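Local coordinates for scytovirin (Scytonema varium, PDB 2QSK), which binds sugars as an antiviral lectin and inhibits HIV-1 fusion and infection, more strongly with T-tropic than with M-tropic strains, at residues G1-E10 / N23-T31; N66-A77 / C80-A90. All coordinates share one frame; numbering follows the deposited sequence. Where two conformers were deposited one is given.

How the contacts relate
Contact 1 (1-10 with 23-31) and contact 2 (66-77 with 80-90) lie in series along the chain, on opposite sides of its centre, with their own centres about 22 Å apart and nearest atoms about 5 Å apart. Both hold a KQCDGA run, which in contact 1 meets the N-terminal loop and in contact 2 its own disulfide-bonded hairpin. At contact 2, Glu58 and Trp56, the counterparts of Glu10 and Trp8, bond Asp75 N and Asp75 OD1, and His92 is a further partner of OD1. The Cys7-Cys55 disulfide bonds matching cysteines of the two sequence repeats. Glycerol, probably from the crystallisation liquor, lies about 3 Å from the side chain of Asp27 in contact 1.

Contact 1 of 2, residues G1-E10 / N23-T31; sequences GSGPTYCWNE and NKQCDGART
With chi1 at -178°, CG of Tyr6 stands opposite its backbone N, and the ring reaches 23-31, where OH donates to a lone pair of Lys24 O (2.6 Å). Lys24 O and Cys26 O lie at the ring edge, in its plane, and in the modelled conformer water 1 links Tyr6 OH to Lys24 NZ, which also bonds Ala94 O. Trp8, with a similar chi1 (-176°), lays one indole face over the 3-10 turn: Gln25 CA stands 3.9 Å from the centroid of the five-membered ring, a CH-pi contact. In this disulfide-rich fold 23-31, a 3-10 turn followed by a type II' turn, curls round the chain terminus while Tyr6 and Trp8 lie against it. Four carbonyls surround the terminal Gly1 N, Gly28 O at 2.7 Å and the oxygens of Asn23, Cys26 and Arg30, as would suit a charged ammonium group. Arg30 grips Glu10 side-on with carboxylate and guanidinium nearly coplanar, NE to OE2 at 2.8 Å and NH1 to OE1 at 2.9 Å, both on syn lone pairs. The anti lone pair of Glu10 OE2 accepts Asp27 N (2.8 Å), while Asp27 OD1 takes Trp8 N from above the carboxylate plane and OD2 pairs with Arg43.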
# COMPACT_ATOMS: atom_id res chain seq x y z
N GLY A 1 -7.42 5.78 4.74
CA GLY A 1 -8.09 6.35 3.56
C GLY A 1 -9.49 5.80 3.40
O GLY A 1 -10.16 5.48 4.40
N SER A 2 -9.95 5.70 2.16
CA SER A 2 -11.35 5.43 1.90
C SER A 2 -11.78 4.00 2.17
O SER A 2 -12.97 3.76 2.40
CB SER A 2 -11.70 5.80 0.46
OG SER A 2 -10.93 5.04 -0.45
N GLY A 3 -10.86 3.04 2.08
CA GLY A 3 -11.24 1.65 2.13
C GLY A 3 -10.04 0.77 1.89
O GLY A 3 -8.90 1.27 1.73
N PRO A 4 -10.24 -0.55 1.87
CA PRO A 4 -9.11 -1.49 1.88
C PRO A 4 -8.22 -1.47 0.64
O PRO A 4 -7.10 -1.99 0.70
CB PRO A 4 -9.79 -2.85 2.05
CG PRO A 4 -11.19 -2.64 1.53
CD PRO A 4 -11.54 -1.23 1.94
N THR A 5 -8.70 -0.91 -0.47
CA THR A 5 -7.86 -0.81 -1.67
C THR A 5 -6.98 0.44 -1.68
O THR A 5 -6.20 0.62 -2.62
CB THR A 5 -8.68 -0.83 -2.99
OG1 THR A 5 -9.38 0.40 -3.16
CG2 THR A 5 -9.64 -2.02 -3.04
N TYR A 6 -7.08 1.29 -0.65
CA TYR A 6 -6.17 2.42 -0.49
C TYR A 6 -4.92 1.93 0.24
O TYR A 6 -5.03 1.33 1.32
CB TYR A 6 -6.83 3.53 0.31
CG TYR A 6 -5.92 4.74 0.45
CD1 TYR A 6 -5.61 5.53 -0.65
CD2 TYR A 6 -5.34 5.06 1.68
CE1 TYR A 6 -4.76 6.61 -0.55
CE2 TYR A 6 -4.51 6.16 1.79
CZ TYR A 6 -4.21 6.92 0.69
OH TYR A 6 -3.37 8.02 0.76
N CYS A 7 -3.73 2.16 -0.33
CA CYS A 7 -2.49 1.68 0.26
C CYS A 7 -1.60 2.84 0.66
O CYS A 7 -1.30 3.71 -0.17
CB CYS A 7 -1.73 0.76 -0.68
SG CYS A 7 -2.44 -0.88 -0.89
N TRP A 8 -1.16 2.85 1.91
CA TRP A 8 -0.30 3.91 2.43
C TRP A 8 0.59 3.32 3.51
O TRP A 8 0.12 2.58 4.38
CB TRP A 8 -1.15 5.05 2.99
CG TRP A 8 -0.33 6.20 3.46
CD1 TRP A 8 0.09 6.43 4.74
CD2 TRP A 8 0.19 7.27 2.67
NE1 TRP A 8 0.83 7.57 4.80
CE2 TRP A 8 0.92 8.11 3.55
CE3 TRP A 8 0.14 7.60 1.31
CZ2 TRP A 8 1.58 9.26 3.11
CZ3 TRP A 8 0.79 8.75 0.88
CH2 TRP A 8 1.50 9.56 1.78
N ASN A 9 1.88 3.65 3.46
CA ASN A 9 2.84 3.23 4.48
C ASN A 9 2.91 4.26 5.60
O ASN A 9 3.53 5.31 5.45
CB ASN A 9 4.21 3.03 3.84
CG ASN A 9 5.24 2.52 4.84
OD1 ASN A 9 4.95 2.32 6.02
ND2 ASN A 9 6.47 2.33 4.37
N GLU A 10 2.27 3.96 6.72
CA GLU A 10 2.21 4.90 7.84
C GLU A 10 3.55 5.08 8.57
O GLU A 10 3.67 5.98 9.39
CB GLU A 10 1.17 4.44 8.85
CG GLU A 10 -0.26 4.42 8.32
CD GLU A 10 -1.29 3.92 9.32
OE1 GLU A 10 -0.97 3.87 10.54
OE2 GLU A 10 -2.43 3.59 8.89
N ASN A 23 -7.05 11.74 6.72
CA ASN A 23 -7.32 10.33 6.48
C ASN A 23 -6.43 9.70 5.41
O ASN A 23 -6.21 8.49 5.43
CB ASN A 23 -8.79 10.13 6.10
CG ASN A 23 -9.76 10.50 7.21
OD1 ASN A 23 -9.40 10.53 8.39
ND2 ASN A 23 -11.01 10.75 6.85
N LYS A 24 -5.93 10.50 4.47
CA LYS A 24 -5.06 10.04 3.39
C LYS A 24 -3.71 9.55 3.91
O LYS A 24 -2.97 8.88 3.19
CB LYS A 24 -4.82 11.14 2.35
CG LYS A 24 -5.51 10.94 1.01
CD LYS A 24 -5.22 12.13 0.11
CE LYS A 24 -5.65 11.91 -1.31
NZ LYS A 24 -4.80 10.91 -2.00
N GLN A 25 -3.36 9.87 5.16
CA GLN A 25 -2.10 9.42 5.75
C GLN A 25 -2.28 8.11 6.53
O GLN A 25 -1.36 7.68 7.24
CB GLN A 25 -1.55 10.51 6.67
CG GLN A 25 -1.15 11.75 5.90
CD GLN A 25 -0.92 12.91 6.82
OE1 GLN A 25 -1.77 13.20 7.67
NE2 GLN A 25 0.24 13.55 6.70
N CYS A 26 -3.44 7.47 6.38
CA CYS A 26 -3.72 6.23 7.08
C CYS A 26 -4.01 5.13 6.06
O CYS A 26 -4.68 5.35 5.04
CB CYS A 26 -4.87 6.42 8.07
SG CYS A 26 -4.54 7.71 9.30
N ASP A 27 -3.47 3.95 6.32
CA ASP A 27 -3.58 2.83 5.38
C ASP A 27 -5.00 2.28 5.30
O ASP A 27 -5.71 2.17 6.31
CB ASP A 27 -2.64 1.72 5.84
CG ASP A 27 -2.41 0.63 4.81
OD1 ASP A 27 -2.59 0.86 3.59
OD2 ASP A 27 -2.03 -0.49 5.24
N GLY A 28 -5.39 1.87 4.10
CA GLY A 28 -6.65 1.17 3.92
C GLY A 28 -7.82 1.99 4.42
O GLY A 28 -7.95 3.17 4.13
N ALA A 29 -8.68 1.32 5.20
CA ALA A 29 -9.89 1.92 5.77
C ALA A 29 -9.61 2.69 7.06
O ALA A 29 -10.57 3.15 7.70
CB ALA A 29 -10.92 0.81 6.03
N ARG A 30 -8.36 2.85 7.49
CA ARG A 30 -8.07 3.62 8.71
C ARG A 30 -8.31 5.11 8.48
O ARG A 30 -8.22 5.62 7.37
CB ARG A 30 -6.64 3.33 9.17
CG ARG A 30 -6.52 1.94 9.75
CD ARG A 30 -5.12 1.43 9.88
NE ARG A 30 -4.16 2.23 10.62
CZ ARG A 30 -3.89 2.10 11.92
NH1 ARG A 30 -2.79 2.65 12.38
NH2 ARG A 30 -4.67 1.42 12.75
N THR A 31 -8.59 5.80 9.58
CA THR A 31 -8.87 7.22 9.55
C THR A 31 -8.10 7.94 10.66
O THR A 31 -7.59 7.32 11.60
CB THR A 31 -10.38 7.51 9.67
OG1 THR A 31 -10.90 6.93 10.86
CG2 THR A 31 -11.16 6.94 8.47
O HOH W 1 -2.56 9.87 -1.00

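Contact 2 of 2, residues N66-A77 / C80-A90; sequences NRCSNSKQCDGA and CSSSGFCQGTA
The guanidinium of Arg67 lies flat on the Phe85 ring, the two planes practically parallel, with CZ 3.7 Å from the ring centroid in a cation-pi contact. Arg67 CD sits over the same ring at 3.6 Å from its centroid and adds a CH-pi contact, since bends at chi2 (-52°) and chi3 (-57°) fold the chain back across the aromatic face. At its edge the guanidinium is steadied by backbone: Arg67 NE donates to Gly84 O at 2.9 Å, nearly in the guanidinium plane, and NH2 makes a weak bond to Ser83 O. Gly84 O also accepts Cys68 N, the two donors arriving from opposite faces of its carbonyl plane. This oxygen thus ties together the Arg67 side chain and the backbone at Cys68. On the far side of the bridged pair Arg67-Phe85, Cys86 N donates to Asn66 O (3.0 Å), and water 2 spans Asn66 O and Cys86 O. Two disulfides run between the segments, Cys68-Cys80 and Cys74-Cys86. Nearby, Ser71 OG accepts Cys80 N, and farther along Ala77 N reaches Ala90 O (2.9 Å). The interleaved cystines, binding the 66-77 loop to the 79-80/86-87 hairpin, build a disulfide-rich half of scytovirin with little regular secondary structure, and Cys20-Cys32 and Cys26-Cys38 repeat the pattern in the other half.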
# COMPACT_ATOMS: atom_id res chain seq x y z
N ASN A 66 10.91 -1.40 -9.19
CA ASN A 66 9.94 -1.93 -10.15
C ASN A 66 10.43 -3.19 -10.89
O ASN A 66 9.82 -3.57 -11.89
CB ASN A 66 9.48 -0.84 -11.13
CG ASN A 66 9.18 0.47 -10.43
OD1 ASN A 66 9.96 1.42 -10.51
ND2 ASN A 66 8.07 0.51 -9.68
N ARG A 67 11.48 -3.85 -10.40
CA ARG A 67 11.97 -5.10 -10.96
C ARG A 67 11.47 -6.26 -10.14
O ARG A 67 11.33 -6.15 -8.91
CB ARG A 67 13.51 -5.14 -11.00
CG ARG A 67 14.16 -4.01 -11.76
CD ARG A 67 13.61 -3.82 -13.17
NE ARG A 67 13.70 -5.01 -14.00
CZ ARG A 67 14.72 -5.32 -14.81
NH1 ARG A 67 15.82 -4.58 -14.83
NH2 ARG A 67 14.66 -6.42 -15.54
N CYS A 68 11.26 -7.40 -10.76
CA CYS A 68 10.65 -8.54 -10.07
C CYS A 68 11.07 -9.86 -10.69
O CYS A 68 11.39 -9.95 -11.89
CB CYS A 68 9.12 -8.44 -10.16
SG CYS A 68 8.51 -8.31 -11.87
N SER A 69 11.03 -10.88 -9.85
CA SER A 69 11.07 -12.26 -10.30
C SER A 69 9.76 -12.99 -10.00
O SER A 69 9.57 -14.10 -10.50
CB SER A 69 12.29 -13.01 -9.73
OG SER A 69 12.37 -12.88 -8.32
N ASN A 70 8.87 -12.40 -9.20
CA ASN A 70 7.55 -12.98 -8.98
C ASN A 70 6.55 -11.87 -8.74
O ASN A 70 6.91 -10.74 -8.41
CB ASN A 70 7.58 -13.99 -7.83
CG ASN A 70 7.84 -13.34 -6.48
OD1 ASN A 70 6.98 -12.62 -5.98
ND2 ASN A 70 9.01 -13.59 -5.89
N SER A 71 5.28 -12.19 -8.91
CA SER A 71 4.24 -11.17 -8.87
C SER A 71 3.94 -10.65 -7.45
O SER A 71 3.32 -9.59 -7.31
CB SER A 71 2.98 -11.67 -9.58
OG SER A 71 3.24 -11.88 -10.98
N LYS A 72 4.41 -11.34 -6.42
CA LYS A 72 4.28 -10.82 -5.06
C LYS A 72 5.24 -9.68 -4.75
O LYS A 72 5.13 -9.02 -3.72
CB LYS A 72 4.32 -11.95 -4.02
CG LYS A 72 3.00 -12.73 -4.04
CD LYS A 72 2.82 -13.71 -2.91
CE LYS A 72 1.45 -14.41 -3.03
NZ LYS A 72 1.39 -15.72 -2.32
N GLN A 73 6.15 -9.38 -5.68
CA GLN A 73 7.01 -8.20 -5.61
C GLN A 73 6.41 -7.01 -6.38
O GLN A 73 7.08 -6.00 -6.58
CB GLN A 73 8.41 -8.53 -6.16
CG GLN A 73 9.13 -9.57 -5.36
CD GLN A 73 10.35 -10.06 -6.08
OE1 GLN A 73 10.30 -10.34 -7.29
NE2 GLN A 73 11.45 -10.21 -5.36
N CYS A 74 5.14 -7.14 -6.78
CA CYS A 74 4.47 -6.08 -7.53
C CYS A 74 3.23 -5.62 -6.77
O CYS A 74 2.53 -6.43 -6.12
CB CYS A 74 4.11 -6.57 -8.93
SG CYS A 74 5.56 -7.09 -9.88
N ASP A 75 3.00 -4.33 -6.82
CA ASP A 75 1.92 -3.71 -6.05
C ASP A 75 0.54 -4.09 -6.60
O ASP A 75 0.34 -4.16 -7.83
CB ASP A 75 2.11 -2.19 -6.11
CG ASP A 75 1.28 -1.42 -5.11
OD1 ASP A 75 0.81 -1.99 -4.11
OD2 ASP A 75 1.13 -0.19 -5.36
N GLY A 76 -0.42 -4.28 -5.70
CA GLY A 76 -1.80 -4.48 -6.09
C GLY A 76 -1.98 -5.66 -7.02
O GLY A 76 -1.49 -6.76 -6.77
N ALA A 77 -2.70 -5.39 -8.12
CA ALA A 77 -2.98 -6.38 -9.15
C ALA A 77 -1.83 -6.52 -10.15
O ALA A 77 -1.92 -7.38 -11.05
CB ALA A 77 -4.28 -6.05 -9.87
N CYS A 80 4.37 -9.82 -12.80
CA CYS A 80 5.74 -9.75 -13.28
C CYS A 80 5.82 -10.13 -14.76
O CYS A 80 5.42 -11.20 -15.18
CB CYS A 80 6.64 -10.62 -12.40
SG CYS A 80 8.38 -10.26 -12.55
N SER A 81 6.33 -9.19 -15.58
CA SER A 81 6.51 -9.42 -17.00
C SER A 81 7.61 -10.46 -17.26
O SER A 81 8.46 -10.71 -16.40
CB SER A 81 6.91 -8.12 -17.71
OG SER A 81 8.27 -7.82 -17.45
N SER A 82 7.62 -10.99 -18.48
CA SER A 82 8.67 -11.89 -18.91
C SER A 82 10.07 -11.26 -18.77
O SER A 82 11.06 -11.97 -18.52
CB SER A 82 8.41 -12.37 -20.36
OG SER A 82 8.32 -11.28 -21.28
N SER A 83 10.14 -9.94 -18.93
CA SER A 83 11.39 -9.20 -18.82
C SER A 83 11.73 -8.77 -17.39
O SER A 83 12.75 -8.09 -17.18
CB SER A 83 11.34 -7.98 -19.73
OG SER A 83 10.21 -7.19 -19.42
N GLY A 84 10.94 -9.19 -16.41
CA GLY A 84 11.27 -8.92 -15.02
C GLY A 84 10.94 -7.53 -14.55
O GLY A 84 11.63 -7.01 -13.65
N PHE A 85 9.87 -6.93 -15.08
CA PHE A 85 9.34 -5.65 -14.60
C PHE A 85 7.91 -5.86 -14.13
O PHE A 85 7.12 -6.58 -14.74
CB PHE A 85 9.32 -4.60 -15.71
CG PHE A 85 10.67 -4.04 -16.04
CD1 PHE A 85 11.08 -2.84 -15.45
CD2 PHE A 85 11.50 -4.63 -16.98
CE1 PHE A 85 12.30 -2.28 -15.74
CE2 PHE A 85 12.74 -4.05 -17.27
CZ PHE A 85 13.12 -2.88 -16.64
N CYS A 86 7.54 -5.16 -13.06
CA CYS A 86 6.15 -5.14 -12.63
C CYS A 86 5.31 -4.41 -13.68
O CYS A 86 5.75 -3.40 -14.27
CB CYS A 86 6.04 -4.46 -11.29
SG CYS A 86 6.76 -5.36 -9.94
N GLN A 87 4.08 -4.89 -13.91
CA GLN A 87 3.31 -4.37 -15.03
C GLN A 87 1.80 -4.42 -14.75
O GLN A 87 1.30 -5.28 -14.00
CB GLN A 87 3.63 -5.11 -16.32
CG GLN A 87 3.21 -6.58 -16.31
CD GLN A 87 3.35 -7.23 -17.66
OE1 GLN A 87 3.90 -6.65 -18.60
NE2 GLN A 87 2.84 -8.47 -17.77
N GLY A 88 1.10 -3.51 -15.41
CA GLY A 88 -0.35 -3.35 -15.28
C GLY A 88 -0.69 -2.27 -14.27
O GLY A 88 0.17 -1.52 -13.81
N THR A 89 -1.97 -2.17 -13.95
CA THR A 89 -2.42 -1.22 -12.95
C THR A 89 -2.49 -1.92 -11.60
O THR A 89 -2.90 -3.07 -11.50
CB THR A 89 -3.76 -0.57 -13.29
OG1 THR A 89 -4.08 0.38 -12.25
CG2 THR A 89 -4.89 -1.55 -13.37
N ALA A 90 -2.10 -1.21 -10.54
CA ALA A 90 -2.20 -1.79 -9.20
C ALA A 90 -3.66 -1.90 -8.76
O ALA A 90 -4.02 -2.79 -7.98
CB ALA A 90 -1.41 -0.98 -8.20
O HOH W 2 8.00 -1.90 -13.74